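Local atomic coordinates of alpha-ketoglutarate-dependent non-heme iron oxygenase EasH (Aspergillus japonicus, PDB entry 5M0T), a protein that probably uses iron(II), 2-oxoglutarate and dioxygen to carry out an oxidative step in the biosynthesis of the ergot alkaloid cycloclavine. Residues 68-73 with 130-135; 134-137 with 141-144; 144-149 with 179-184; 167-172 with 220-225; 194-197 with 201-204. All coordinates share one frame; numbering follows the deposited sequence.

Interaction 1: 68-73 with 130-135; sequences ESYLAG and ELHREH. With FE2 (Fe (II) ion), chain C; AKG (2-oxoglutaric acid), chain D.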
# COMPACT_ATOMS: atom_id res chain seq x y z
N GLU A 68 -10.32 13.79 -8.39
CA GLU A 68 -11.03 14.96 -8.92
C GLU A 68 -12.01 14.68 -10.08
O GLU A 68 -13.05 15.34 -10.17
CB GLU A 68 -10.04 16.07 -9.31
CG GLU A 68 -10.72 17.32 -9.86
CD GLU A 68 -9.96 18.60 -9.60
OE1 GLU A 68 -9.51 18.79 -8.45
OE2 GLU A 68 -9.84 19.43 -10.52
N SER A 69 -11.68 13.72 -10.96
CA SER A 69 -12.54 13.39 -12.11
C SER A 69 -13.93 12.88 -11.70
O SER A 69 -14.93 13.22 -12.35
CB SER A 69 -11.84 12.39 -13.03
OG SER A 69 -10.80 13.01 -13.75
N TYR A 70 -13.98 12.08 -10.62
CA TYR A 70 -15.25 11.55 -10.06
C TYR A 70 -15.90 12.39 -8.93
O TYR A 70 -17.12 12.30 -8.73
CB TYR A 70 -15.05 10.08 -9.57
CG TYR A 70 -14.83 9.14 -10.73
CD1 TYR A 70 -15.86 8.87 -11.64
CD2 TYR A 70 -13.58 8.56 -10.96
CE1 TYR A 70 -15.67 8.04 -12.73
CE2 TYR A 70 -13.38 7.72 -12.05
CZ TYR A 70 -14.41 7.47 -12.94
OH TYR A 70 -14.21 6.62 -14.01
N LEU A 71 -15.11 13.19 -8.20
CA LEU A 71 -15.59 13.94 -7.00
C LEU A 71 -15.86 15.46 -7.17
O LEU A 71 -16.25 16.12 -6.21
CB LEU A 71 -14.63 13.71 -5.81
CG LEU A 71 -14.49 12.27 -5.31
CD1 LEU A 71 -13.32 12.16 -4.34
CD2 LEU A 71 -15.78 11.78 -4.65
N ALA A 72 -15.65 16.01 -8.37
CA ALA A 72 -16.03 17.41 -8.65
C ALA A 72 -17.56 17.56 -8.56
O ALA A 72 -18.30 16.67 -8.97
CB ALA A 72 -15.51 17.84 -10.03
N GLY A 73 -18.01 18.69 -8.00
CA GLY A 73 -19.45 18.98 -7.80
C GLY A 73 -20.08 18.45 -6.52
O GLY A 73 -21.22 18.81 -6.19
N GLU A 130 -20.52 9.10 -13.85
CA GLU A 130 -20.43 7.97 -14.77
C GLU A 130 -20.22 6.67 -13.95
O GLU A 130 -19.59 6.68 -12.89
CB GLU A 130 -19.31 8.17 -15.82
CG GLU A 130 -19.73 8.65 -17.22
CD GLU A 130 -20.63 9.88 -17.26
OE1 GLU A 130 -20.63 10.73 -16.33
OE2 GLU A 130 -21.35 10.03 -18.27
N LEU A 131 -20.75 5.57 -14.46
CA LEU A 131 -20.56 4.27 -13.84
C LEU A 131 -19.09 3.88 -13.91
O LEU A 131 -18.47 4.03 -14.93
CB LEU A 131 -21.42 3.20 -14.51
CG LEU A 131 -22.94 3.36 -14.46
CD1 LEU A 131 -23.61 2.24 -15.22
CD2 LEU A 131 -23.48 3.44 -13.04
N HIS A 132 -18.55 3.38 -12.80
CA HIS A 132 -17.14 3.04 -12.70
C HIS A 132 -16.97 1.88 -11.70
O HIS A 132 -17.87 1.59 -10.91
CB HIS A 132 -16.35 4.28 -12.21
CG HIS A 132 -16.78 4.79 -10.87
ND1 HIS A 132 -17.82 5.68 -10.70
CD2 HIS A 132 -16.34 4.51 -9.61
CE1 HIS A 132 -17.98 5.94 -9.41
NE2 HIS A 132 -17.12 5.21 -8.73
N ARG A 133 -15.81 1.23 -11.74
CA ARG A 133 -15.44 0.22 -10.75
C ARG A 133 -14.44 0.85 -9.81
O ARG A 133 -13.52 1.55 -10.25
CB ARG A 133 -14.82 -1.00 -11.44
CG ARG A 133 -15.83 -1.77 -12.27
CD ARG A 133 -15.26 -3.07 -12.78
NE ARG A 133 -16.30 -3.83 -13.47
CZ ARG A 133 -16.65 -3.68 -14.74
NH1 ARG A 133 -16.07 -2.76 -15.53
NH2 ARG A 133 -17.63 -4.45 -15.24
N GLU A 134 -14.63 0.61 -8.51
CA GLU A 134 -13.81 1.27 -7.50
C GLU A 134 -12.34 0.81 -7.56
O GLU A 134 -11.46 1.59 -7.23
CB GLU A 134 -14.41 1.09 -6.10
CG GLU A 134 -14.37 2.38 -5.26
CD GLU A 134 -15.52 3.36 -5.54
OE1 GLU A 134 -15.52 4.05 -6.59
OE2 GLU A 134 -16.45 3.45 -4.70
N HIS A 135 -12.08 -0.42 -8.02
CA HIS A 135 -10.71 -0.94 -8.11
C HIS A 135 -9.83 -0.27 -9.18
O HIS A 135 -8.63 -0.50 -9.23
CB HIS A 135 -10.68 -2.48 -8.20
CG HIS A 135 -10.84 -3.06 -9.58
ND1 HIS A 135 -10.67 -4.41 -9.82
CD2 HIS A 135 -11.11 -2.49 -10.78
CE1 HIS A 135 -10.83 -4.64 -11.12
NE2 HIS A 135 -11.10 -3.50 -11.71
FE FE2 C . -17.39 4.78 -6.86
C1 AKG D . -17.26 7.08 -5.70
O1 AKG D . -16.36 6.30 -5.99
O2 AKG D . -17.08 8.36 -5.48
C2 AKG D . -18.72 6.65 -5.55
O5 AKG D . -19.08 5.63 -6.12
C3 AKG D . -19.68 7.45 -4.70
C4 AKG D . -21.11 6.94 -4.80
C5 AKG D . -22.11 7.72 -4.00
O3 AKG D . -21.62 8.59 -3.15
O4 AKG D . -23.30 7.54 -4.13
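Y70, near the end of helix 66-71, lays its ring beside H132, the first histidine of the facial triad of two histidines and one carboxylate (H132, E134, H210) that holds iron(II) in this double-stranded beta-helix of the cupin clan. The aromatic contact is oblique: the centroids of the Y70 and H132 rings are 4.5 Å apart and their planes meet at 37°. H132 CG stands over one face of the tyrosine, displaced toward its rim. The two side chains slide past each other in opposite directions, and Y70 OH lies 3.6 Å from H132 CB. No hydrogen bond joins 68-73 to 130-135, so packing alone makes their direct contact.

Metal coordination comes next. H132 NE2 binds the iron at 1.9 Å, E134 OE1 binds it at 2.0 Å, and 2-oxoglutarate chelates it through O1 and O5. L71 adds an apolar wall to the same pocket, its CD2 lying 3.8 Å from O2 of 2-oxoglutarate; L276 of the second subunit packs on L71.

A polar contact within 130-135 fixes the imidazole. With chi1 at 60°, CG falls between the backbone N and the carbonyl carbon, and the ring presents NE2 to the metal while ND1 donates to E130 O at 3.0 Å, nearly straight at 173° and almost in the ring plane.

Interaction 2: 134-137 with 141-144; sequences EHDG and CTTL. With FE2 (Fe (II) ion), chain C; AKG (2-oxoglutaric acid), chain D.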
# COMPACT_ATOMS: atom_id res chain seq x y z
N GLU A 134 -14.63 0.61 -8.51
CA GLU A 134 -13.81 1.27 -7.50
C GLU A 134 -12.34 0.81 -7.56
O GLU A 134 -11.46 1.59 -7.23
CB GLU A 134 -14.41 1.09 -6.10
CG GLU A 134 -14.37 2.38 -5.26
CD GLU A 134 -15.52 3.36 -5.54
OE1 GLU A 134 -15.52 4.05 -6.59
OE2 GLU A 134 -16.45 3.45 -4.70
N HIS A 135 -12.08 -0.42 -8.02
CA HIS A 135 -10.71 -0.94 -8.11
C HIS A 135 -9.83 -0.27 -9.18
O HIS A 135 -8.63 -0.50 -9.23
CB HIS A 135 -10.68 -2.48 -8.20
CG HIS A 135 -10.84 -3.06 -9.58
ND1 HIS A 135 -10.67 -4.41 -9.82
CD2 HIS A 135 -11.11 -2.49 -10.78
CE1 HIS A 135 -10.83 -4.64 -11.12
NE2 HIS A 135 -11.10 -3.50 -11.71
N ASP A 136 -10.43 0.57 -10.03
CA ASP A 136 -9.63 1.32 -11.01
C ASP A 136 -8.77 2.43 -10.40
O ASP A 136 -7.99 3.04 -11.09
CB ASP A 136 -10.53 1.84 -12.16
CG ASP A 136 -11.03 0.72 -13.07
OD1 ASP A 136 -10.22 -0.16 -13.44
OD2 ASP A 136 -12.22 0.71 -13.44
N GLY A 137 -8.90 2.67 -9.09
CA GLY A 137 -7.93 3.46 -8.34
C GLY A 137 -6.57 2.80 -8.15
O GLY A 137 -5.61 3.47 -7.77
N CYS A 141 -4.92 -3.55 -10.73
CA CYS A 141 -6.30 -4.05 -10.85
C CYS A 141 -6.99 -3.63 -12.15
O CYS A 141 -7.81 -4.37 -12.69
CB CYS A 141 -7.15 -3.60 -9.66
SG CYS A 141 -6.68 -4.28 -8.06
N THR A 142 -6.68 -2.43 -12.64
CA THR A 142 -7.15 -1.97 -13.94
C THR A 142 -6.61 -2.84 -15.06
O THR A 142 -7.32 -3.16 -16.00
CB THR A 142 -6.74 -0.50 -14.18
OG1 THR A 142 -7.32 0.31 -13.16
CG2 THR A 142 -7.20 0.01 -15.55
N THR A 143 -5.35 -3.22 -14.96
CA THR A 143 -4.71 -4.07 -15.96
C THR A 143 -5.32 -5.48 -16.03
O THR A 143 -5.55 -6.02 -17.11
CB THR A 143 -3.20 -4.19 -15.66
OG1 THR A 143 -2.62 -2.89 -15.75
CG2 THR A 143 -2.49 -5.16 -16.62
N LEU A 144 -5.58 -6.04 -14.85
CA LEU A 144 -6.14 -7.39 -14.71
C LEU A 144 -7.64 -7.48 -15.01
O LEU A 144 -8.09 -8.50 -15.49
CB LEU A 144 -5.84 -7.95 -13.32
CG LEU A 144 -4.34 -8.15 -13.03
CD1 LEU A 144 -4.10 -8.55 -11.57
CD2 LEU A 144 -3.72 -9.18 -13.98
FE FE2 C . -17.39 4.78 -6.86
C1 AKG D . -17.26 7.08 -5.70
O1 AKG D . -16.36 6.30 -5.99
O2 AKG D . -17.08 8.36 -5.48
C2 AKG D . -18.72 6.65 -5.55
O5 AKG D . -19.08 5.63 -6.12
C3 AKG D . -19.68 7.45 -4.70
C4 AKG D . -21.11 6.94 -4.80
C5 AKG D . -22.11 7.72 -4.00
O3 AKG D . -21.62 8.59 -3.15
O4 AKG D . -23.30 7.54 -4.13
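The tight turn that follows the metal-binding H132-x-E134 motif packs here against helix 139-144, through two pairs: H135 with C141, and D136 with T142. The turn is a 3-10 segment, 134-137, closed by a weak backbone bond from G137 N to E134 O. It approaches the helix closely, D136 CA lying 5.1 Å from T142 CA.

H135 and C141 meet by a CH-pi contact. C141 CB stands over one face of the imidazole, 3.9 Å from the H135 ring centroid and 24° off the ring normal, although shifted toward the rim, where H135 ND1 is its nearest ring atom at 3.6 Å. A chi1 of 85° swings the H135 ring across the start of 141-144, and the far end of the ring reaches backbone as well: H135 CE1 is 3.4 Å from C141 O. The C141 sulfur lies obliquely to the same ring.

D136 and T142 meet by a hydrogen bond, T142 OG1 donating to D136 OD1 at 3.0 Å. The carboxylate uses its anti lone pair, directed away from OD2, and the two side chains cross at about a right angle. I138 O is a weak second acceptor competing for the same T142 proton.

The backbone of H135 also hydrogen-bonds to G206, just past strand 201-205, and its ring touches S148 and S151 ahead of strand 152-158. On the helix, L144 packs on I140 of the second subunit.

Interaction 3: 144-149 with 179-184; sequences LGRQSP and EDFSAP. With ZN (zinc ion), chain E; AKG (2-oxoglutaric acid), chain H.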
# COMPACT_ATOMS: atom_id res chain seq x y z
N LEU A 144 -5.58 -6.04 -14.85
CA LEU A 144 -6.14 -7.39 -14.71
C LEU A 144 -7.64 -7.48 -15.01
O LEU A 144 -8.09 -8.50 -15.49
CB LEU A 144 -5.84 -7.95 -13.32
CG LEU A 144 -4.34 -8.15 -13.03
CD1 LEU A 144 -4.10 -8.55 -11.57
CD2 LEU A 144 -3.72 -9.18 -13.98
N GLY A 145 -8.40 -6.43 -14.73
CA GLY A 145 -9.82 -6.45 -14.98
C GLY A 145 -10.55 -7.49 -14.13
O GLY A 145 -10.40 -7.52 -12.93
N ARG A 146 -11.34 -8.35 -14.78
CA ARG A 146 -12.04 -9.43 -14.11
C ARG A 146 -11.11 -10.37 -13.37
O ARG A 146 -11.47 -10.86 -12.32
CB ARG A 146 -12.88 -10.26 -15.08
CG ARG A 146 -13.75 -11.26 -14.32
CD ARG A 146 -14.71 -11.97 -15.23
NE ARG A 146 -13.97 -12.79 -16.19
CZ ARG A 146 -14.51 -13.66 -17.05
NH1 ARG A 146 -15.83 -13.85 -17.10
NH2 ARG A 146 -13.72 -14.35 -17.86
N GLN A 147 -9.91 -10.61 -13.91
CA GLN A 147 -8.95 -11.54 -13.29
C GLN A 147 -8.26 -10.97 -12.05
O GLN A 147 -7.45 -11.66 -11.42
CB GLN A 147 -7.89 -12.02 -14.30
CG GLN A 147 -8.37 -13.18 -15.15
CD GLN A 147 -9.55 -12.81 -16.04
OE1 GLN A 147 -10.64 -13.35 -15.92
NE2 GLN A 147 -9.32 -11.84 -16.92
N SER A 148 -8.56 -9.73 -11.71
CA SER A 148 -7.98 -9.09 -10.55
C SER A 148 -8.42 -9.80 -9.27
O SER A 148 -9.56 -10.24 -9.15
CB SER A 148 -8.43 -7.64 -10.48
OG SER A 148 -7.86 -6.98 -9.37
N PRO A 149 -7.51 -9.88 -8.28
CA PRO A 149 -7.97 -10.28 -6.98
C PRO A 149 -8.87 -9.20 -6.39
O PRO A 149 -8.80 -8.05 -6.81
CB PRO A 149 -6.68 -10.40 -6.17
CG PRO A 149 -5.83 -9.34 -6.77
CD PRO A 149 -6.10 -9.49 -8.25
N GLU A 179 -16.87 -10.20 -18.71
CA GLU A 179 -15.58 -10.62 -19.23
C GLU A 179 -14.59 -9.44 -19.35
O GLU A 179 -13.46 -9.53 -18.86
CB GLU A 179 -15.77 -11.30 -20.58
CG GLU A 179 -14.50 -11.89 -21.16
CD GLU A 179 -14.69 -12.37 -22.58
OE1 GLU A 179 -14.80 -13.60 -22.76
OE2 GLU A 179 -14.72 -11.52 -23.50
N ASP A 180 -15.03 -8.36 -19.98
CA ASP A 180 -14.16 -7.23 -20.35
C ASP A 180 -14.42 -5.99 -19.48
O ASP A 180 -15.37 -5.26 -19.69
CB ASP A 180 -14.38 -6.91 -21.84
CG ASP A 180 -13.44 -5.85 -22.37
OD1 ASP A 180 -12.46 -5.47 -21.69
OD2 ASP A 180 -13.68 -5.38 -23.50
N PHE A 181 -13.56 -5.76 -18.50
CA PHE A 181 -13.71 -4.60 -17.62
C PHE A 181 -13.28 -3.26 -18.27
O PHE A 181 -13.57 -2.19 -17.75
CB PHE A 181 -12.93 -4.83 -16.33
CG PHE A 181 -13.64 -5.66 -15.28
CD1 PHE A 181 -14.67 -6.56 -15.59
CD2 PHE A 181 -13.24 -5.57 -13.97
CE1 PHE A 181 -15.28 -7.31 -14.59
CE2 PHE A 181 -13.85 -6.33 -12.97
CZ PHE A 181 -14.86 -7.20 -13.27
N SER A 182 -12.55 -3.32 -19.38
CA SER A 182 -12.13 -2.13 -20.09
C SER A 182 -13.17 -1.65 -21.11
O SER A 182 -13.01 -0.57 -21.67
CB SER A 182 -10.80 -2.40 -20.81
OG SER A 182 -10.99 -3.24 -21.93
N ALA A 183 -14.22 -2.44 -21.35
CA ALA A 183 -15.30 -2.03 -22.24
C ALA A 183 -16.01 -0.80 -21.66
O ALA A 183 -16.20 -0.72 -20.45
CB ALA A 183 -16.29 -3.16 -22.45
N PRO A 184 -16.39 0.19 -22.52
CA PRO A 184 -17.03 1.40 -21.98
C PRO A 184 -18.37 1.08 -21.28
O PRO A 184 -19.21 0.40 -21.87
CB PRO A 184 -17.27 2.27 -23.22
CG PRO A 184 -16.35 1.71 -24.25
CD PRO A 184 -16.33 0.24 -23.99
ZN ZN E . -15.50 -13.85 -24.60
C1 AKG H . -18.13 -12.57 -24.19
O1 AKG H . -17.23 -13.31 -23.79
O2 AKG H . -17.97 -11.73 -25.19
C2 AKG H . -19.55 -12.49 -23.61
O5 AKG H . -20.05 -11.38 -23.40
C3 AKG H . -20.30 -13.76 -23.33
C4 AKG H . -20.74 -13.88 -21.88
C5 AKG H . -21.87 -14.86 -21.68
O3 AKG H . -21.51 -15.93 -21.03
O4 AKG H . -23.01 -14.66 -22.07
O HOH W 1 -11.54 -7.82 -17.54
O HOH W 2 -13.63 -13.44 -25.10
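The backbone of G145 and R146 packs on F181, just where the chain leaves helix 139-144. L144 does not touch 179-184, but its carbonyl accepts from Q147 N and starts the short 3-10 turn. G145 follows with positive phi, and its carbonyl carbon comes within 3.3 Å of F181 CD2.

R146 has the largest share of the contact. Its backbone N lies over one face of the F181 ring, over its centre, and its CB sits over the same ring at 4.1 Å from the centroid, 22° off the normal, a CH-pi contact. A water completes the link: it accepts from R146 N at 2.8 Å and from F181 N, and donates to E179 O at 2.9 Å. This is a loop-loop junction, joining the loop after helix 139-144 to the loop between strands 170-171 and 192-193 of the double-stranded beta-helix; the F181 ring also forms a cation-pi pair with R133. Next to it, D180 OD1 accepts from S182 N in an Asx turn, inside a type I turn running from D180 to A183.

Farther out, one face of the R146 guanidinium covers E179 CA, 3.9 Å from NH1. No salt bridge forms: R146 NH2 stays 5.1 Å from E179 OE1, and the guanidinium and carboxylate planes are 87° apart. E179 instead binds a zinc ion through OE1 at 2.0 Å, together with a second 2-oxoglutarate and a water. Q147 OE1 accepts a weak bond from R146 NE. S148 N returns to G145 O at 3.1 Å, and S148 OG donates to P149 O.

Interaction 4: 167-172 with 220-225; sequences GATRVL and FLRRGF. With AKG (2-oxoglutaric acid), chain D.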
# COMPACT_ATOMS: atom_id res chain seq x y z
N GLY A 167 -30.98 10.83 -6.11
CA GLY A 167 -29.60 10.48 -6.45
C GLY A 167 -29.04 9.21 -5.81
O GLY A 167 -27.82 9.02 -5.77
N ALA A 168 -29.92 8.32 -5.35
CA ALA A 168 -29.48 7.03 -4.79
C ALA A 168 -28.47 6.36 -5.71
O ALA A 168 -28.65 6.33 -6.93
CB ALA A 168 -30.66 6.10 -4.53
N THR A 169 -27.41 5.83 -5.10
CA THR A 169 -26.30 5.18 -5.78
C THR A 169 -26.83 4.13 -6.73
O THR A 169 -27.68 3.34 -6.34
CB THR A 169 -25.36 4.52 -4.76
OG1 THR A 169 -25.01 5.48 -3.76
CG2 THR A 169 -24.08 4.03 -5.41
N ARG A 170 -26.33 4.13 -7.96
CA ARG A 170 -26.80 3.22 -9.00
C ARG A 170 -25.81 2.10 -9.18
O ARG A 170 -24.63 2.33 -9.11
CB ARG A 170 -27.05 3.98 -10.29
CG ARG A 170 -28.07 5.09 -10.09
CD ARG A 170 -28.69 5.60 -11.39
NE ARG A 170 -30.10 5.94 -11.16
CZ ARG A 170 -31.16 5.43 -11.80
NH1 ARG A 170 -31.04 4.55 -12.78
NH2 ARG A 170 -32.38 5.85 -11.46
N VAL A 171 -26.28 0.87 -9.37
CA VAL A 171 -25.41 -0.31 -9.39
C VAL A 171 -25.88 -1.27 -10.46
O VAL A 171 -27.05 -1.31 -10.77
CB VAL A 171 -25.37 -1.04 -8.02
CG1 VAL A 171 -24.90 -0.10 -6.90
CG2 VAL A 171 -26.72 -1.64 -7.66
N LEU A 172 -24.95 -2.01 -11.05
CA LEU A 172 -25.27 -3.07 -12.00
C LEU A 172 -24.88 -4.41 -11.37
O LEU A 172 -23.72 -4.80 -11.42
CB LEU A 172 -24.53 -2.86 -13.32
CG LEU A 172 -25.09 -1.76 -14.24
CD1 LEU A 172 -24.19 -1.53 -15.44
CD2 LEU A 172 -26.49 -2.10 -14.72
N PHE A 220 -33.68 18.72 -1.71
CA PHE A 220 -33.20 17.63 -0.86
C PHE A 220 -31.70 17.41 -1.02
O PHE A 220 -31.22 17.16 -2.15
CB PHE A 220 -33.95 16.34 -1.17
CG PHE A 220 -33.87 15.29 -0.10
CD1 PHE A 220 -32.80 14.40 -0.06
CD2 PHE A 220 -34.85 15.21 0.89
CE1 PHE A 220 -32.73 13.43 0.95
CE2 PHE A 220 -34.78 14.25 1.89
CZ PHE A 220 -33.74 13.35 1.91
N LEU A 221 -30.96 17.49 0.10
CA LEU A 221 -29.54 17.16 0.15
C LEU A 221 -29.43 15.68 0.48
O LEU A 221 -29.78 15.27 1.59
CB LEU A 221 -28.81 17.97 1.21
CG LEU A 221 -28.86 19.48 1.05
CD1 LEU A 221 -28.92 20.10 2.44
CD2 LEU A 221 -27.69 20.03 0.22
N ARG A 222 -28.93 14.90 -0.47
CA ARG A 222 -28.83 13.44 -0.34
C ARG A 222 -27.44 13.10 0.21
O ARG A 222 -26.44 13.35 -0.45
CB ARG A 222 -29.12 12.78 -1.71
CG ARG A 222 -28.79 11.31 -1.90
CD ARG A 222 -27.30 11.10 -2.06
NE ARG A 222 -26.92 10.05 -2.95
CZ ARG A 222 -25.66 9.68 -3.18
NH1 ARG A 222 -24.62 10.27 -2.56
NH2 ARG A 222 -25.43 8.69 -4.02
N ARG A 223 -27.37 12.58 1.43
CA ARG A 223 -26.09 12.35 2.11
C ARG A 223 -25.78 10.86 2.17
O ARG A 223 -26.51 10.10 2.79
CB ARG A 223 -26.12 12.93 3.52
CG ARG A 223 -24.81 12.72 4.28
CD ARG A 223 -24.46 13.76 5.33
NE ARG A 223 -25.60 14.37 6.02
CZ ARG A 223 -25.48 15.16 7.10
NH1 ARG A 223 -24.29 15.43 7.64
NH2 ARG A 223 -26.57 15.67 7.65
N GLY A 224 -24.69 10.46 1.52
CA GLY A 224 -24.20 9.09 1.56
C GLY A 224 -22.91 8.99 2.35
O GLY A 224 -22.25 10.00 2.60
N PHE A 225 -22.53 7.76 2.71
CA PHE A 225 -21.36 7.51 3.57
C PHE A 225 -20.59 6.30 3.06
O PHE A 225 -20.80 5.19 3.56
CB PHE A 225 -21.87 7.33 5.01
CG PHE A 225 -20.84 6.91 6.01
CD1 PHE A 225 -19.51 7.27 5.90
CD2 PHE A 225 -21.22 6.16 7.11
CE1 PHE A 225 -18.58 6.87 6.85
CE2 PHE A 225 -20.31 5.75 8.05
CZ PHE A 225 -18.98 6.11 7.92
C1 AKG D . -17.26 7.08 -5.70
O1 AKG D . -16.36 6.30 -5.99
O2 AKG D . -17.08 8.36 -5.48
C2 AKG D . -18.72 6.65 -5.55
O5 AKG D . -19.08 5.63 -6.12
C3 AKG D . -19.68 7.45 -4.70
C4 AKG D . -21.11 6.94 -4.80
C5 AKG D . -22.11 7.72 -4.00
O3 AKG D . -21.62 8.59 -3.15
O4 AKG D . -23.30 7.54 -4.13
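R222 reaches from its strand toward G167 and T169, and its side chain joins the backbone of one segment to the distal carboxylate of 2-oxoglutarate. From CB, which points toward 167-172, the chain leaves with CG anti to the backbone N (chi1 168°) and then bends at chi2 and chi3, turning the guanidinium into the pocket; on the way the side chain touches N166 and T122.

NE is the first polar atom, and it makes a weak hydrogen bond to G167 O at 3.1 Å. CZ centres the planar guanidinium, and the ligand carboxylate carbon C5 lies at its edge, in plane. NH1 donates weakly but fairly straight to O3 of 2-oxoglutarate, 3.5 Å away at 164°. NH2 has two acceptors. It bonds to G167 O at 3.0 Å with a bent angle of 131°, so one carbonyl receives both NE and NH2, and it also points at O4 of the ligand, where the modelled separation of 2.4 Å is so short that its exact value is doubtful. T169 OG1 supplies a second donor to that same O4, at 2.7 Å; it lies near R222 NH2, but the angle between them is too poor for a bond.

Ligand anchoring of this kind, by an arginine and a hydroxyl, joins both sheets of the double-stranded beta-helix: R222 opens strand 222-231, between strands 152-158 and 112-122, while T169 directly precedes strand 170-171, flanked by 192-193 and 210-211.

Interaction 5: 194-197 with 201-204; sequences AVMN and AVLF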
# COMPACT_ATOMS: atom_id res chain seq x y z
N ALA A 194 -30.07 2.24 -5.51
CA ALA A 194 -30.19 1.54 -4.22
C ALA A 194 -31.11 2.37 -3.32
O ALA A 194 -30.68 3.22 -2.53
CB ALA A 194 -28.82 1.33 -3.57
N VAL A 195 -32.40 2.12 -3.48
CA VAL A 195 -33.41 2.82 -2.70
C VAL A 195 -33.34 2.30 -1.25
O VAL A 195 -33.39 1.10 -1.03
CB VAL A 195 -34.81 2.61 -3.31
CG1 VAL A 195 -35.87 3.23 -2.42
CG2 VAL A 195 -34.87 3.22 -4.71
N MET A 196 -33.22 3.21 -0.29
CA MET A 196 -32.78 2.85 1.06
C MET A 196 -33.20 3.90 2.07
O MET A 196 -33.24 5.06 1.74
CB MET A 196 -31.25 2.78 1.11
CG MET A 196 -30.62 1.51 0.58
SD MET A 196 -28.84 1.45 0.88
CE MET A 196 -28.28 2.90 -0.03
N ASN A 197 -33.50 3.47 3.30
CA ASN A 197 -33.73 4.39 4.41
C ASN A 197 -32.44 4.67 5.15
O ASN A 197 -31.46 3.97 4.93
CB ASN A 197 -34.78 3.81 5.34
CG ASN A 197 -36.15 3.80 4.69
OD1 ASN A 197 -36.76 2.76 4.47
ND2 ASN A 197 -36.63 4.99 4.33
N ALA A 201 -27.38 0.24 4.06
CA ALA A 201 -26.13 0.41 3.35
C ALA A 201 -26.15 -0.41 2.10
O ALA A 201 -26.66 -1.52 2.12
CB ALA A 201 -24.96 0.02 4.21
N VAL A 202 -25.63 0.13 1.00
CA VAL A 202 -25.43 -0.68 -0.20
C VAL A 202 -23.96 -1.15 -0.16
O VAL A 202 -23.04 -0.34 0.01
CB VAL A 202 -25.87 0.02 -1.51
CG1 VAL A 202 -25.01 1.24 -1.87
CG2 VAL A 202 -25.85 -0.97 -2.66
N LEU A 203 -23.77 -2.47 -0.26
CA LEU A 203 -22.46 -3.11 -0.15
C LEU A 203 -22.03 -3.62 -1.52
O LEU A 203 -22.75 -4.41 -2.11
CB LEU A 203 -22.54 -4.29 0.82
CG LEU A 203 -21.21 -4.97 1.12
CD1 LEU A 203 -20.35 -4.07 1.99
CD2 LEU A 203 -21.41 -6.34 1.76
N PHE A 204 -20.86 -3.19 -2.02
CA PHE A 204 -20.34 -3.67 -3.30
C PHE A 204 -18.82 -3.80 -3.31
O PHE A 204 -18.12 -3.09 -2.60
CB PHE A 204 -20.84 -2.83 -4.47
CG PHE A 204 -20.60 -1.35 -4.33
CD1 PHE A 204 -19.41 -0.77 -4.79
CD2 PHE A 204 -21.56 -0.52 -3.75
CE1 PHE A 204 -19.19 0.59 -4.66
CE2 PHE A 204 -21.34 0.85 -3.63
CZ PHE A 204 -20.16 1.41 -4.08
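M196 and A194 close over V202 from the loop that precedes its strand, in a contact made mostly by apolar side chains, with no hydrogen bond between 194-197 and 201-204. A194 CB meets V202 CB at 3.8 Å and V202 CG2 almost as closely. M196 arrives beside it with its thioether end: SD rests against the peptide joining A201 to V202, 3.5 Å from A201 C and equally near V202 N, while CE goes on to V202 CB at 4.0 Å. The bend at chi3 (-61°) folds CE onto the valine, and the two side chains cross at about a right angle. V202 places CG1 between its backbone N and carbonyl carbon (chi1 67°), where that methyl lies 4.1 Å from M196 CE.

The turn behind this packing joins the two sheets of the double-stranded beta-helix, leading from strand 192-193 of the smaller sheet into strand 201-205 of the larger. Backbone hydrogen bonds set its ends: A194 pairs with T169, M196 with F162, A201 with I36, and V202 with L156. Strand 33-37, the neighbour of 201-205 in the sheet, adds V35 against M196 and V33 against V202.

At the turn that connects the segments, N197 N donates to D200 OD2, and N197 ND2 bonds to D161. D200 and E37 bind a zinc ion about 5 Å from the side chain of M196, whereas the side chain of V202 lies about 7 Å from 2-oxoglutarate.

In the fold
Interactions 1 and 2 share E134 and H135, so the iron site of the first runs directly into the helix packing of the second, their centres about 13 Å apart. H135 then carries the chain of contacts into interaction 3, with its CE1 3.4 Å from G145 O. Interaction 4 holds the other end of the 2-oxoglutarate chelated in interaction 1, and the apolar contact between L131 and L172 also joins the two. Interaction 5 backs interaction 4 at about 8 Å between centres, through a probable hydrogen bond from A194 N to T169 O at 2.8 Å. It also approaches the iron ligand, F204 CE1 lying 4.0 Å from E134 OE2.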